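Side-chain contacts in glycoside Hydrolase (Bacteroides plebeius, PDB 5T3B), which is a family 50 glycoside hydrolase of a gut bacterium and probably cleaves glycosidic bonds in agarose-like polysaccharides: residues F249-E254 and S316-A321; P191-L196 and K229-S234; I309-Y314 and I348-K353; D235-F240 and P328-L333. All blocks are in the same frame, centred on the assembly; numbering follows the deposited sequence.

From the N terminus, contact 2 comes first: P191-L196, entering helix 195-203, meets K229-S234 at the end of helix 224-232 and closes a 32-residue connection. Contact 4 opens straight afterwards at D235-F240 and closes only at P328-L333, the widest span of the four. Nested inside it is contact 1, which lays F249-E254 against S316-A321 of helix 300-324. Contact 3 crosses both: it opens at I309-Y314, earlier on that helix, and closes at I348-K353. Contacts 1, 2 and 4 touch one another around Phe249, Phe193 and Phe237, while Tyr314 links contact 3 to contact 1. Contacts 1 and 2 tie extended runs and helix ends together, contact 4 joins two loops, and contact 3 pairs two helices.

Contact 1 (F249-E254 and S316-A321); sequences FFSDNE and SAIKNA. With EDO (1,2-ethanediol), chain D.
Ser251 OG is gripped by two phenol hydroxyls, Tyr332 OH and Tyr314 OH, while the CD1 methyl of Ile318 sits 3.6 Å from the same OG. The place is a barrel wall of the kind expected for family 50 enzymes: F249-E254 begins as an extended run whose Phe250 shares backbone hydrogen bonds with Pro191 and Phe193, and whose Phe249 shares them with Leu331 and Leu333, and helix 300-324 lies outside it. A serine suits the spot because it is small and can serve both tyrosines while its CB, 3.7 Å from Ile318 CD1, still faces the helix. Ile318 divides its branches between two neighbours. CG1, anti to its own carbonyl carbon (chi1 -65°), carries CD1 to Ser251; CG2 approaches the edge of the Phe249 ring, near the ring plane, 4.0 Å from CZ. The beta-branched side chain therefore fills the step between a small residue and a large one without any hydrogen bond across the contact. Farther along the run, Glu254 holds a 1,2-ethanediol molecule, probably from the crystallisation liquor, in a two-pronged grip. The diol O1 donates to Glu254 OE2 at 2.7 Å, and OE2 also accepts from Asn361 ND2. Replacing Glu254 by an alanine would probably leave both diol hydroxyls without their acceptors and Asn361 ND2 with one partner fewer. The second prong is the shorter: the diol O2 donates to Glu254 OE1 across 2.6 Å.

Contact 2 (P191-L196 and K229-S234); sequences PSFSFL and KEYLNS
Tyr231 leaves helix 224-232 toward Phe195 and Phe193, its CG anti to the backbone N (chi1 -167°), which swings the ring out from CB toward the other segment. One edge of that ring does the work. CD2 hangs over the rim of the Phe195 ring, 3.8 Å from CZ, and CE2 follows at 3.7 Å from Phe195 CE1. With centroids 5.0 Å apart and planes at 87°, this is a T-shaped pair in which Tyr231 gives the edge and Phe195 the face. Here the first turn of helix 195-203, which follows strand 188-190, is packed against the last turn of the next helix along the chain, consistent with the outer helices of a beta/alpha barrel. Leu232, next to Tyr231, puts CD2 at the edge of the same phenylalanine, 3.6 Å from CZ. With an alanine at Phe195, the tyrosine edge is likely to lose the face it rests on and Leu232 CD2 its aromatic neighbour, opening a gap between the two helix ends. At the tip, Tyr231 OH lies 3.7 Å from Phe193 CD2, near the plane of that ring. The hydroxyl also shares a 2.8 Å hydrogen bond with a water, which in turn accepts from Ser194 N, as suits a tyrosine, apolar at its edge and polar at its tip. The backbone O of Tyr231 accepts from Ser234 OG at 2.7 Å, in the carbonyl plane on a lone pair, and from Ser234 N.

Contact 3 (I309-Y314 and I348-K353); sequences ICAEKY and IKAAGK
Lys353 NZ donates to Glu312 OE2 at 3.1 Å, a hydrogen bond that is also the salt bridge between the two helices. The ammonium comes to the syn side of the carboxylate, 24° out of its plane. OE1, 3.6 Å from NZ, is used elsewhere, hydrogen-bonded to Tyr354 OH, so the two oxygens divide their partners. Both chains must bend to meet: Glu312 turns sharply at its second torsion (chi2 90°), and Lys353 folds at chi3 before its last carbons straighten toward the acid. Glu312 is deposited in two conformers; the bridge is described for one of them and should be taken with that caution. Beneath the charged pair the packing is small and apolar. Ala350 CB points at the backbone of helix 300-324 and lies 3.7 Å from Glu312 N, with Ala311 CB 4.0 Å away. The single methyl of alanine suits both places, where the helices lie so close. The short segments run nearly parallel, their axes 8.3 Å apart at closest and crossed at -15°. Such side-by-side helices, consecutive in the chain, fit the outer layer of a beta/alpha barrel. Lys353 is exposed, and solvent probably competes for its charge, so the bridge may add only modestly to a contact whose close spacing comes from the buried methyl groups of Ala311 and Ala350.

Contact 4 (D235-F240 and P328-L333); sequences DAFGMF and PELLYL. With EDO (1,2-ethanediol), chain M.
The short 3-10 turn at 235-237 that follows helix 224-232 brings Phe237 against Leu330, at the start of an extended run that is probably part of the barrel wall. Leu330 holds CG anti to its backbone N (chi1 -176°), which sends its two methyls across to the turn. CD2 comes up to the Phe237 ring obliquely, 3.9 Å from CD1 and 4.1 Å from CE1. CD1 takes the other neighbour, lying 4.2 Å from the backbone O of Phe240. A leucine fits because its forked end can touch a ring and a main-chain group at once, and everything that meets here is buried. No hydrogen bond joins the segments; the turn keeps its shape through its own backbone, Gly238 N donating to Asp235 O and Phe240 N to Phe237 O, each at 3.0 Å. Phe240 turns the end of its ring away from Leu330, and Met239 CG covers one face of that ring, 3.5 Å above the centre. A 1,2-ethanediol, probably from the crystallisation liquor and also bonded to Asp356 OD2, lies with O1 2.8 Å from Leu330 O; its placing is doubtful. Phe237 also stacks on Phe193 and meets Phe249 edge-to-face, so Leu330 borders an aromatic group. Around it, Leu232 of helix 224-232 touches Phe237, helix 169-182 packs on Phe240 through Asp173 and Asn177, and the run 328-333 continues beside Phe249, to whose backbone Leu331 and Leu333 are bonded, while its Tyr332 touches Ile318 of helix 300-324.

Contact 1 (F249-E254 and S316-A321)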
loop_
_atom_site.group_PDB
_atom_site.type_symbol
_atom_site.label_atom_id
_atom_site.label_comp_id
_atom_site.label_asym_id
_atom_site.label_seq_id
_atom_site.Cartn_x
_atom_site.Cartn_y
_atom_site.Cartn_z
ATOM N N PHE A 249 -3.349 -4.921 9.442
ATOM C CA PHE A 249 -4.287 -3.787 9.311
ATOM C C PHE A 249 -3.557 -2.480 9.102
ATOM O O PHE A 249 -2.406 -2.305 9.494
ATOM C CB PHE A 249 -5.198 -3.661 10.538
ATOM C CG PHE A 249 -4.505 -3.155 11.801
ATOM C CD1 PHE A 249 -3.726 -4.014 12.579
ATOM C CD2 PHE A 249 -4.655 -1.859 12.202
ATOM C CE1 PHE A 249 -3.093 -3.576 13.700
ATOM C CE2 PHE A 249 -4.033 -1.426 13.333
ATOM C CZ PHE A 249 -3.214 -2.268 14.070
ATOM N N PHE A 250 -4.286 -1.548 8.502
ATOM C CA PHE A 250 -3.831 -0.176 8.355
ATOM C C PHE A 250 -4.617 0.674 9.333
ATOM O O PHE A 250 -5.826 0.502 9.487
ATOM C CB PHE A 250 -4.092 0.358 6.946
ATOM C CG PHE A 250 -3.602 -0.581 5.880
ATOM C CD1 PHE A 250 -2.247 -0.672 5.565
ATOM C CD2 PHE A 250 -4.494 -1.421 5.234
ATOM C CE1 PHE A 250 -1.820 -1.582 4.649
ATOM C CE2 PHE A 250 -4.064 -2.353 4.320
ATOM C CZ PHE A 250 -2.744 -2.422 4.019
ATOM N N SER A 251 -3.967 1.634 9.987
ATOM C CA SER A 251 -4.641 2.443 11.028
ATOM C C SER A 251 -5.280 3.754 10.494
ATOM O O SER A 251 -6.007 4.410 11.220
ATOM C CB SER A 251 -3.674 2.757 12.153
ATOM O OG SER A 251 -2.562 3.445 11.674
ATOM N N ASP A 252 -4.873 4.174 9.289
ATOM C CA ASP A 252 -5.270 5.417 8.677
ATOM C C ASP A 252 -4.814 5.344 7.241
ATOM O O ASP A 252 -4.224 4.355 6.798
ATOM C CB ASP A 252 -4.724 6.624 9.439
ATOM C CG ASP A 252 -5.633 7.152 10.513
ATOM O OD1 ASP A 252 -6.781 7.496 10.229
ATOM O OD2 ASP A 252 -5.228 7.309 11.722
ATOM N N ASN A 253 -5.103 6.430 6.511
ATOM C CA ASN A 253 -4.758 6.504 5.110
ATOM C C ASN A 253 -4.339 7.927 4.758
ATOM O O ASN A 253 -5.123 8.865 4.961
ATOM C CB ASN A 253 -5.935 6.141 4.238
ATOM C CG ASN A 253 -5.632 6.156 2.744
ATOM O OD1 ASN A 253 -4.691 5.541 2.247
ATOM N ND2 ASN A 253 -6.465 6.884 2.021
ATOM N N GLU A 254 -3.091 8.109 4.277
ATOM C CA GLU A 254 -2.686 9.446 3.809
ATOM C C GLU A 254 -2.882 10.541 4.835
ATOM O O GLU A 254 -3.437 11.605 4.551
ATOM C CB GLU A 254 -3.371 9.773 2.488
ATOM C CG GLU A 254 -3.146 8.750 1.390
ATOM C CD GLU A 254 -3.421 9.239 -0.004
ATOM O OE1 GLU A 254 -4.211 10.212 -0.157
ATOM O OE2 GLU A 254 -2.864 8.582 -0.924
ATOM N N SER A 316 3.856 4.541 17.656
ATOM C CA SER A 316 4.163 3.821 18.842
ATOM C C SER A 316 2.930 3.514 19.663
ATOM O O SER A 316 2.797 2.410 20.219
ATOM C CB SER A 316 5.214 4.581 19.643
ATOM O OG SER A 316 4.662 5.801 20.190
ATOM N N ALA A 317 1.971 4.436 19.709
ATOM C CA ALA A 317 0.741 4.163 20.422
ATOM C C ALA A 317 0.019 2.944 19.848
ATOM O O ALA A 317 -0.546 2.138 20.569
ATOM C CB ALA A 317 -0.201 5.356 20.372
ATOM N N ILE A 318 -0.008 2.851 18.517
ATOM C CA ILE A 318 -0.742 1.794 17.878
ATOM C C ILE A 318 -0.016 0.440 18.035
ATOM O O ILE A 318 -0.604 -0.574 18.355
ATOM C CB ILE A 318 -1.059 2.183 16.434
ATOM C CG1 ILE A 318 -2.011 3.418 16.486
ATOM C CG2 ILE A 318 -1.706 0.998 15.711
ATOM C CD1 ILE A 318 -2.140 4.150 15.160
ATOM N N LYS A 319 1.309 0.440 17.804
ATOM C CA LYS A 319 2.046 -0.770 18.005
ATOM C C LYS A 319 1.958 -1.257 19.470
ATOM O O LYS A 319 1.756 -2.456 19.728
ATOM C CB LYS A 319 3.492 -0.628 17.571
ATOM C CG LYS A 319 4.321 -1.896 17.687
ATOM C CD LYS A 319 3.750 -3.069 16.857
ATOM C CE LYS A 319 4.738 -4.220 16.772
ATOM N NZ LYS A 319 5.659 -4.014 15.653
ATOM N N ASN A 320 2.097 -0.326 20.403
ATOM C CA ASN A 320 1.979 -0.694 21.841
ATOM C C ASN A 320 0.581 -1.219 22.165
ATOM O O ASN A 320 0.403 -2.092 22.970
ATOM C CB ASN A 320 2.417 0.462 22.712
ATOM C CG ASN A 320 3.917 0.678 22.592
ATOM O OD1 ASN A 320 4.651 -0.277 22.421
ATOM N ND2 ASN A 320 4.393 1.901 22.757
ATOM N N ALA A 321 -0.431 -0.668 21.500
ATOM C CA ALA A 321 -1.781 -1.172 21.644
ATOM C C ALA A 321 -1.926 -2.609 21.150
ATOM O O ALA A 321 -2.584 -3.405 21.794
ATOM C CB ALA A 321 -2.775 -0.304 20.924
HETATM C C1 EDO D . -2.651 10.693 -3.844
HETATM O O1 EDO D . -1.826 10.302 -2.763
HETATM C C2 EDO D . -3.542 11.856 -3.501
HETATM O O2 EDO D . -4.477 11.376 -2.505
#

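Contact 2 (P191-L196 and K229-S234)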
loop_
_atom_site.group_PDB
_atom_site.type_symbol
_atom_site.label_atom_id
_atom_site.label_comp_id
_atom_site.label_asym_id
_atom_site.label_seq_id
_atom_site.Cartn_x
_atom_site.Cartn_y
_atom_site.Cartn_z
ATOM N N PRO A 191 -7.720 -5.073 6.535
ATOM C CA PRO A 191 -8.666 -3.979 6.703
ATOM C C PRO A 191 -8.004 -2.688 7.001
ATOM O O PRO A 191 -6.900 -2.631 7.566
ATOM C CB PRO A 191 -9.544 -4.394 7.879
ATOM C CG PRO A 191 -8.595 -5.259 8.667
ATOM C CD PRO A 191 -7.826 -6.048 7.631
ATOM N N SER A 192 -8.667 -1.605 6.619
ATOM C CA SER A 192 -8.256 -0.232 6.934
ATOM C C SER A 192 -9.186 0.383 7.948
ATOM O O SER A 192 -10.403 0.053 7.989
ATOM C CB SER A 192 -8.144 0.582 5.651
ATOM O OG SER A 192 -9.411 0.586 4.965
ATOM N N PHE A 193 -8.607 1.158 8.845
ATOM C CA PHE A 193 -9.270 1.876 9.916
ATOM C C PHE A 193 -8.946 3.362 9.786
ATOM O O PHE A 193 -8.149 3.803 8.968
ATOM C CB PHE A 193 -8.795 1.341 11.269
ATOM C CG PHE A 193 -9.217 -0.090 11.531
ATOM C CD1 PHE A 193 -8.499 -1.165 11.038
ATOM C CD2 PHE A 193 -10.330 -0.375 12.262
ATOM C CE1 PHE A 193 -8.878 -2.461 11.282
ATOM C CE2 PHE A 193 -10.694 -1.662 12.528
ATOM C CZ PHE A 193 -9.997 -2.707 12.005
ATOM N N SER A 194 -9.612 4.143 10.639
ATOM C CA SER A 194 -9.472 5.601 10.723
ATOM C C SER A 194 -9.238 5.992 12.189
ATOM O O SER A 194 -10.129 6.534 12.853
ATOM C CB SER A 194 -10.706 6.285 10.166
ATOM O OG SER A 194 -10.908 5.962 8.813
ATOM N N PHE A 195 -8.045 5.681 12.711
ATOM C CA PHE A 195 -7.825 5.820 14.145
ATOM C C PHE A 195 -7.984 7.280 14.625
ATOM O O PHE A 195 -8.582 7.515 15.682
ATOM C CB PHE A 195 -6.456 5.308 14.559
ATOM C CG PHE A 195 -6.370 3.838 14.846
ATOM C CD1 PHE A 195 -6.912 2.882 14.015
ATOM C CD2 PHE A 195 -5.684 3.378 15.966
ATOM C CE1 PHE A 195 -6.785 1.531 14.258
ATOM C CE2 PHE A 195 -5.599 2.047 16.238
ATOM C CZ PHE A 195 -6.077 1.095 15.356
ATOM N N LEU A 196 -7.416 8.234 13.901
ATOM C CA LEU A 196 -7.452 9.597 14.416
ATOM C C LEU A 196 -8.898 10.129 14.518
ATOM O O LEU A 196 -9.289 10.736 15.527
ATOM C CB LEU A 196 -6.578 10.506 13.563
ATOM C CG LEU A 196 -5.082 10.213 13.707
ATOM C CD1 LEU A 196 -4.295 10.778 12.556
ATOM C CD2 LEU A 196 -4.540 10.738 15.015
ATOM N N LYS A 229 -5.113 1.489 22.977
ATOM C CA LYS A 229 -5.205 0.164 23.636
ATOM C C LYS A 229 -6.662 -0.345 23.666
ATOM O O LYS A 229 -6.951 -1.504 23.389
ATOM C CB LYS A 229 -4.563 0.215 25.014
ATOM C CG LYS A 229 -3.043 0.286 24.956
ATOM C CD LYS A 229 -2.362 0.509 26.263
ATOM C CE LYS A 229 -0.861 0.504 26.109
ATOM N NZ LYS A 229 -0.238 0.636 27.435
ATOM N N GLU A 230 -7.572 0.511 24.081
ATOM C CA GLU A 230 -8.977 0.172 24.165
ATOM C C GLU A 230 -9.538 -0.182 22.805
ATOM O O GLU A 230 -10.262 -1.150 22.669
ATOM C CB GLU A 230 -9.756 1.288 24.844
ATOM C CG GLU A 230 -9.373 1.447 26.302
ATOM C CD GLU A 230 -10.034 2.618 26.994
ATOM O OE1 GLU A 230 -10.971 3.234 26.398
ATOM O OE2 GLU A 230 -9.610 2.946 28.154
ATOM N N TYR A 231 -9.150 0.609 21.781
ATOM C CA TYR A 231 -9.716 0.382 20.448
ATOM C C TYR A 231 -9.267 -0.961 19.921
ATOM O O TYR A 231 -10.070 -1.703 19.370
ATOM C CB TYR A 231 -9.313 1.533 19.538
ATOM C CG TYR A 231 -10.101 1.557 18.233
ATOM C CD1 TYR A 231 -11.479 1.680 18.217
ATOM C CD2 TYR A 231 -9.445 1.517 17.007
ATOM C CE1 TYR A 231 -12.203 1.749 17.007
ATOM C CE2 TYR A 231 -10.138 1.560 15.808
ATOM C CZ TYR A 231 -11.490 1.696 15.807
ATOM O OH TYR A 231 -12.194 1.760 14.647
ATOM N N LEU A 232 -8.004 -1.335 20.100
ATOM C CA LEU A 232 -7.544 -2.650 19.672
ATOM C C LEU A 232 -8.272 -3.811 20.300
ATOM O O LEU A 232 -8.409 -4.832 19.684
ATOM C CB LEU A 232 -6.047 -2.858 19.897
ATOM C CG LEU A 232 -5.142 -2.553 18.679
ATOM C CD1 LEU A 232 -5.297 -3.613 17.606
ATOM C CD2 LEU A 232 -5.324 -1.160 18.116
ATOM N N ASN A 233 -8.724 -3.587 21.536
ATOM C CA ASN A 233 -9.487 -4.608 22.263
ATOM C C ASN A 233 -11.002 -4.542 22.091
ATOM O O ASN A 233 -11.724 -5.338 22.676
ATOM C CB ASN A 233 -9.050 -4.620 23.739
ATOM C CG ASN A 233 -7.905 -5.545 23.987
ATOM O OD1 ASN A 233 -7.393 -6.220 23.094
ATOM N ND2 ASN A 233 -7.462 -5.580 25.237
ATOM N N SER A 234 -11.460 -3.622 21.236
ATOM C CA SER A 234 -12.858 -3.411 21.047
ATOM C C SER A 234 -13.426 -4.292 19.962
ATOM O O SER A 234 -12.708 -4.964 19.208
ATOM C CB SER A 234 -13.093 -1.937 20.719
ATOM O OG SER A 234 -12.816 -1.658 19.372
HETATM O O HOH W 1 -11.794 3.083 12.168
#

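Contact 3 (I309-Y314 and I348-K353)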
loop_
_atom_site.group_PDB
_atom_site.type_symbol
_atom_site.label_atom_id
_atom_site.label_comp_id
_atom_site.label_asym_id
_atom_site.label_seq_id
_atom_site.Cartn_x
_atom_site.Cartn_y
_atom_site.Cartn_z
ATOM N N ILE A 309 8.308 13.439 15.100
ATOM C CA ILE A 309 7.853 13.293 16.483
ATOM C C ILE A 309 6.376 12.946 16.517
ATOM O O ILE A 309 5.944 12.039 17.251
ATOM C CB ILE A 309 8.136 14.575 17.332
ATOM C CG1 ILE A 309 9.653 14.687 17.525
ATOM C CG2 ILE A 309 7.353 14.539 18.615
ATOM C CD1 ILE A 309 10.057 16.021 18.007
ATOM N N CYS A 310 5.600 13.606 15.674
ATOM C CA CYS A 310 4.192 13.273 15.559
ATOM C C CYS A 310 3.984 11.817 15.140
ATOM O O CYS A 310 3.186 11.074 15.696
ATOM C CB CYS A 310 3.508 14.205 14.522
ATOM S SG CYS A 310 3.412 15.911 14.959
ATOM N N ALA A 311 4.776 11.393 14.143
ATOM C CA ALA A 311 4.725 10.039 13.670
ATOM C C ALA A 311 5.122 9.059 14.733
ATOM O O ALA A 311 4.519 7.972 14.855
ATOM C CB ALA A 311 5.539 9.870 12.397
ATOM N N GLU A 312 6.173 9.390 15.484
ATOM C CA GLU A 312 6.596 8.531 16.593
ATOM C C GLU A 312 5.469 8.319 17.605
ATOM O O GLU A 312 5.185 7.171 17.990
ATOM C CB GLU A 312 7.842 9.144 17.275
ATOM C CG GLU A 312 8.136 8.589 18.636
ATOM C CD GLU A 312 9.047 7.394 18.616
ATOM O OE1 GLU A 312 9.033 6.682 19.664
ATOM O OE2 GLU A 312 9.764 7.208 17.581
ATOM N N LYS A 313 4.785 9.397 17.997
ATOM C CA LYS A 313 3.722 9.275 18.975
ATOM C C LYS A 313 2.522 8.484 18.406
ATOM O O LYS A 313 1.849 7.747 19.121
ATOM C CB LYS A 313 3.275 10.642 19.488
ATOM C CG LYS A 313 4.322 11.329 20.331
ATOM C CD LYS A 313 3.712 12.535 20.999
ATOM C CE LYS A 313 2.864 12.137 22.182
ATOM N NZ LYS A 313 3.563 11.416 23.332
ATOM N N TYR A 314 2.275 8.662 17.101
ATOM C CA TYR A 314 1.207 7.960 16.417
ATOM C C TYR A 314 1.485 6.447 16.356
ATOM O O TYR A 314 0.721 5.633 16.866
ATOM C CB TYR A 314 1.027 8.604 15.046
ATOM C CG TYR A 314 -0.048 7.946 14.240
ATOM C CD1 TYR A 314 -1.386 8.245 14.460
ATOM C CD2 TYR A 314 0.259 6.955 13.309
ATOM C CE1 TYR A 314 -2.399 7.618 13.750
ATOM C CE2 TYR A 314 -0.754 6.348 12.585
ATOM C CZ TYR A 314 -2.063 6.629 12.856
ATOM O OH TYR A 314 -3.047 6.013 12.135
ATOM N N ILE A 348 9.829 8.044 8.224
ATOM C CA ILE A 348 10.229 6.673 7.886
ATOM C C ILE A 348 10.960 6.023 9.070
ATOM O O ILE A 348 10.747 4.843 9.338
ATOM C CB ILE A 348 11.032 6.591 6.600
ATOM C CG1 ILE A 348 10.229 7.146 5.411
ATOM C CG2 ILE A 348 11.460 5.170 6.265
ATOM C CD1 ILE A 348 8.995 6.363 4.986
ATOM N N LYS A 349 11.835 6.779 9.769
ATOM C CA LYS A 349 12.488 6.255 10.950
ATOM C C LYS A 349 11.493 5.830 11.996
ATOM O O LYS A 349 11.579 4.714 12.573
ATOM C CB LYS A 349 13.462 7.257 11.504
ATOM C CG LYS A 349 14.194 6.700 12.718
ATOM C CD LYS A 349 15.322 7.664 13.098
ATOM C CE LYS A 349 16.106 7.089 14.277
ATOM N NZ LYS A 349 15.781 7.853 15.494
ATOM N N ALA A 350 10.523 6.702 12.273
ATOM C CA ALA A 350 9.484 6.333 13.233
ATOM C C ALA A 350 8.698 5.085 12.821
ATOM O O ALA A 350 8.440 4.182 13.600
ATOM C CB ALA A 350 8.570 7.518 13.453
ATOM N N ALA A 351 8.269 5.067 11.565
ATOM C CA ALA A 351 7.496 3.946 11.064
ATOM C C ALA A 351 8.305 2.666 11.138
ATOM O O ALA A 351 7.740 1.635 11.486
ATOM C CB ALA A 351 7.074 4.207 9.652
ATOM N N GLY A 352 9.621 2.722 10.854
ATOM C CA GLY A 352 10.408 1.478 10.953
ATOM C C GLY A 352 10.541 0.925 12.346
ATOM O O GLY A 352 10.721 -0.276 12.481
ATOM N N LYS A 353 10.449 1.780 13.338
ATOM C CA LYS A 353 10.593 1.334 14.757
ATOM C C LYS A 353 9.353 0.641 15.207
ATOM O O LYS A 353 9.405 -0.227 16.080
ATOM C CB LYS A 353 10.860 2.528 15.672
ATOM C CG LYS A 353 12.223 3.083 15.513
ATOM C CD LYS A 353 12.351 4.380 16.379
ATOM C CE LYS A 353 12.114 4.219 17.841
ATOM N NZ LYS A 353 12.285 5.591 18.497
#

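Contact 4 (D235-F240 and P328-L333)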
loop_
_atom_site.group_PDB
_atom_site.type_symbol
_atom_site.label_atom_id
_atom_site.label_comp_id
_atom_site.label_asym_id
_atom_site.label_seq_id
_atom_site.Cartn_x
_atom_site.Cartn_y
_atom_site.Cartn_z
ATOM N N ASP A 235 -14.736 -4.147 19.768
ATOM C CA ASP A 235 -15.457 -4.879 18.731
ATOM C C ASP A 235 -15.008 -4.483 17.326
ATOM O O ASP A 235 -15.216 -5.239 16.356
ATOM C CB ASP A 235 -16.999 -4.687 18.869
ATOM C CG ASP A 235 -17.617 -5.412 20.062
ATOM O OD1 ASP A 235 -16.997 -6.363 20.636
ATOM O OD2 ASP A 235 -18.803 -5.055 20.407
ATOM N N ALA A 236 -14.337 -3.351 17.193
ATOM C CA ALA A 236 -13.830 -2.956 15.840
ATOM C C ALA A 236 -12.812 -3.959 15.281
ATOM O O ALA A 236 -12.698 -4.115 14.048
ATOM C CB ALA A 236 -13.208 -1.588 15.959
ATOM N N PHE A 237 -12.128 -4.650 16.180
ATOM C CA PHE A 237 -11.193 -5.656 15.842
ATOM C C PHE A 237 -11.685 -7.116 16.057
ATOM O O PHE A 237 -10.950 -8.046 15.865
ATOM C CB PHE A 237 -9.820 -5.457 16.502
ATOM C CG PHE A 237 -9.014 -4.352 15.891
ATOM C CD1 PHE A 237 -8.051 -4.653 14.965
ATOM C CD2 PHE A 237 -9.229 -3.036 16.171
ATOM C CE1 PHE A 237 -7.335 -3.673 14.324
ATOM C CE2 PHE A 237 -8.508 -2.042 15.550
ATOM C CZ PHE A 237 -7.568 -2.352 14.621
ATOM N N GLY A 238 -12.951 -7.257 16.415
ATOM C CA GLY A 238 -13.476 -8.561 16.804
ATOM C C GLY A 238 -13.349 -9.641 15.766
ATOM O O GLY A 238 -12.934 -10.737 16.075
ATOM N N MET A 239 -13.612 -9.289 14.514
ATOM C CA MET A 239 -13.509 -10.332 13.475
ATOM C C MET A 239 -12.090 -10.563 12.945
ATOM O O MET A 239 -11.828 -11.504 12.208
ATOM C CB MET A 239 -14.453 -10.048 12.321
ATOM C CG MET A 239 -14.075 -8.889 11.472
ATOM S SD MET A 239 -15.159 -8.729 9.963
ATOM C CE MET A 239 -16.686 -8.625 10.642
ATOM N N PHE A 240 -11.171 -9.693 13.353
ATOM C CA PHE A 240 -9.829 -9.712 12.831
ATOM C C PHE A 240 -8.805 -10.328 13.770
ATOM O O PHE A 240 -7.815 -10.937 13.337
ATOM C CB PHE A 240 -9.368 -8.339 12.413
ATOM C CG PHE A 240 -10.282 -7.665 11.425
ATOM C CD1 PHE A 240 -10.526 -8.244 10.166
ATOM C CD2 PHE A 240 -10.973 -6.517 11.721
ATOM C CE1 PHE A 240 -11.391 -7.639 9.250
ATOM C CE2 PHE A 240 -11.810 -5.906 10.790
ATOM C CZ PHE A 240 -12.015 -6.482 9.562
ATOM N N PRO A 328 -1.462 -10.015 20.218
ATOM C CA PRO A 328 -0.212 -9.338 19.912
ATOM C C PRO A 328 0.481 -9.741 18.619
ATOM O O PRO A 328 1.444 -9.130 18.222
ATOM C CB PRO A 328 0.689 -9.672 21.096
ATOM C CG PRO A 328 -0.201 -10.199 22.123
ATOM C CD PRO A 328 -1.430 -10.766 21.490
ATOM N N GLU A 329 -0.013 -10.795 17.934
ATOM C CA GLU A 329 0.573 -11.263 16.717
ATOM C C GLU A 329 -0.081 -10.675 15.456
ATOM O O GLU A 329 0.417 -10.962 14.349
ATOM C CB GLU A 329 0.545 -12.799 16.606
ATOM C CG GLU A 329 1.485 -13.498 17.576
ATOM C CD GLU A 329 1.237 -14.980 17.547
ATOM O OE1 GLU A 329 1.902 -15.707 16.737
ATOM O OE2 GLU A 329 0.283 -15.426 18.287
ATOM N N LEU A 330 -1.103 -9.806 15.608
ATOM C CA LEU A 330 -1.707 -9.126 14.448
ATOM C C LEU A 330 -0.667 -8.168 13.889
ATOM O O LEU A 330 -0.156 -7.339 14.649
ATOM C CB LEU A 330 -2.938 -8.396 14.916
ATOM C CG LEU A 330 -3.762 -7.707 13.851
ATOM C CD1 LEU A 330 -4.286 -8.709 12.825
ATOM C CD2 LEU A 330 -4.889 -6.924 14.503
ATOM N N LEU A 331 -0.414 -8.187 12.583
ATOM C CA LEU A 331 0.536 -7.276 11.983
ATOM C C LEU A 331 -0.045 -5.881 11.799
ATOM O O LEU A 331 -1.143 -5.710 11.259
ATOM C CB LEU A 331 1.067 -7.783 10.649
ATOM C CG LEU A 331 1.800 -9.117 10.673
ATOM C CD1 LEU A 331 2.336 -9.453 9.295
ATOM C CD2 LEU A 331 2.917 -9.097 11.701
ATOM N N TYR A 332 0.792 -4.892 12.154
ATOM C CA TYR A 332 0.483 -3.505 11.950
ATOM C C TYR A 332 1.199 -3.039 10.687
ATOM O O TYR A 332 2.417 -3.002 10.612
ATOM C CB TYR A 332 0.850 -2.675 13.150
ATOM C CG TYR A 332 0.584 -1.201 13.005
ATOM C CD1 TYR A 332 -0.510 -0.724 12.291
ATOM C CD2 TYR A 332 1.443 -0.293 13.547
ATOM C CE1 TYR A 332 -0.754 0.645 12.142
ATOM C CE2 TYR A 332 1.236 1.055 13.446
ATOM C CZ TYR A 332 0.155 1.544 12.728
ATOM O OH TYR A 332 -0.061 2.870 12.551
ATOM N N LEU A 333 0.384 -2.664 9.683
ATOM C CA LEU A 333 0.912 -2.317 8.335
ATOM C C LEU A 333 0.908 -0.816 8.101
ATOM O O LEU A 333 1.066 -0.411 6.943
ATOM C CB LEU A 333 0.091 -3.034 7.290
ATOM C CG LEU A 333 -0.101 -4.538 7.457
ATOM C CD1 LEU A 333 -1.019 -5.092 6.376
ATOM C CD2 LEU A 333 1.199 -5.296 7.452
HETATM C C1 EDO M . 2.383 -8.452 15.729
HETATM O O1 EDO M . 2.376 -7.014 15.681
HETATM C C2 EDO M . 3.754 -8.998 16.204
HETATM O O2 EDO M . 4.640 -8.292 15.300
#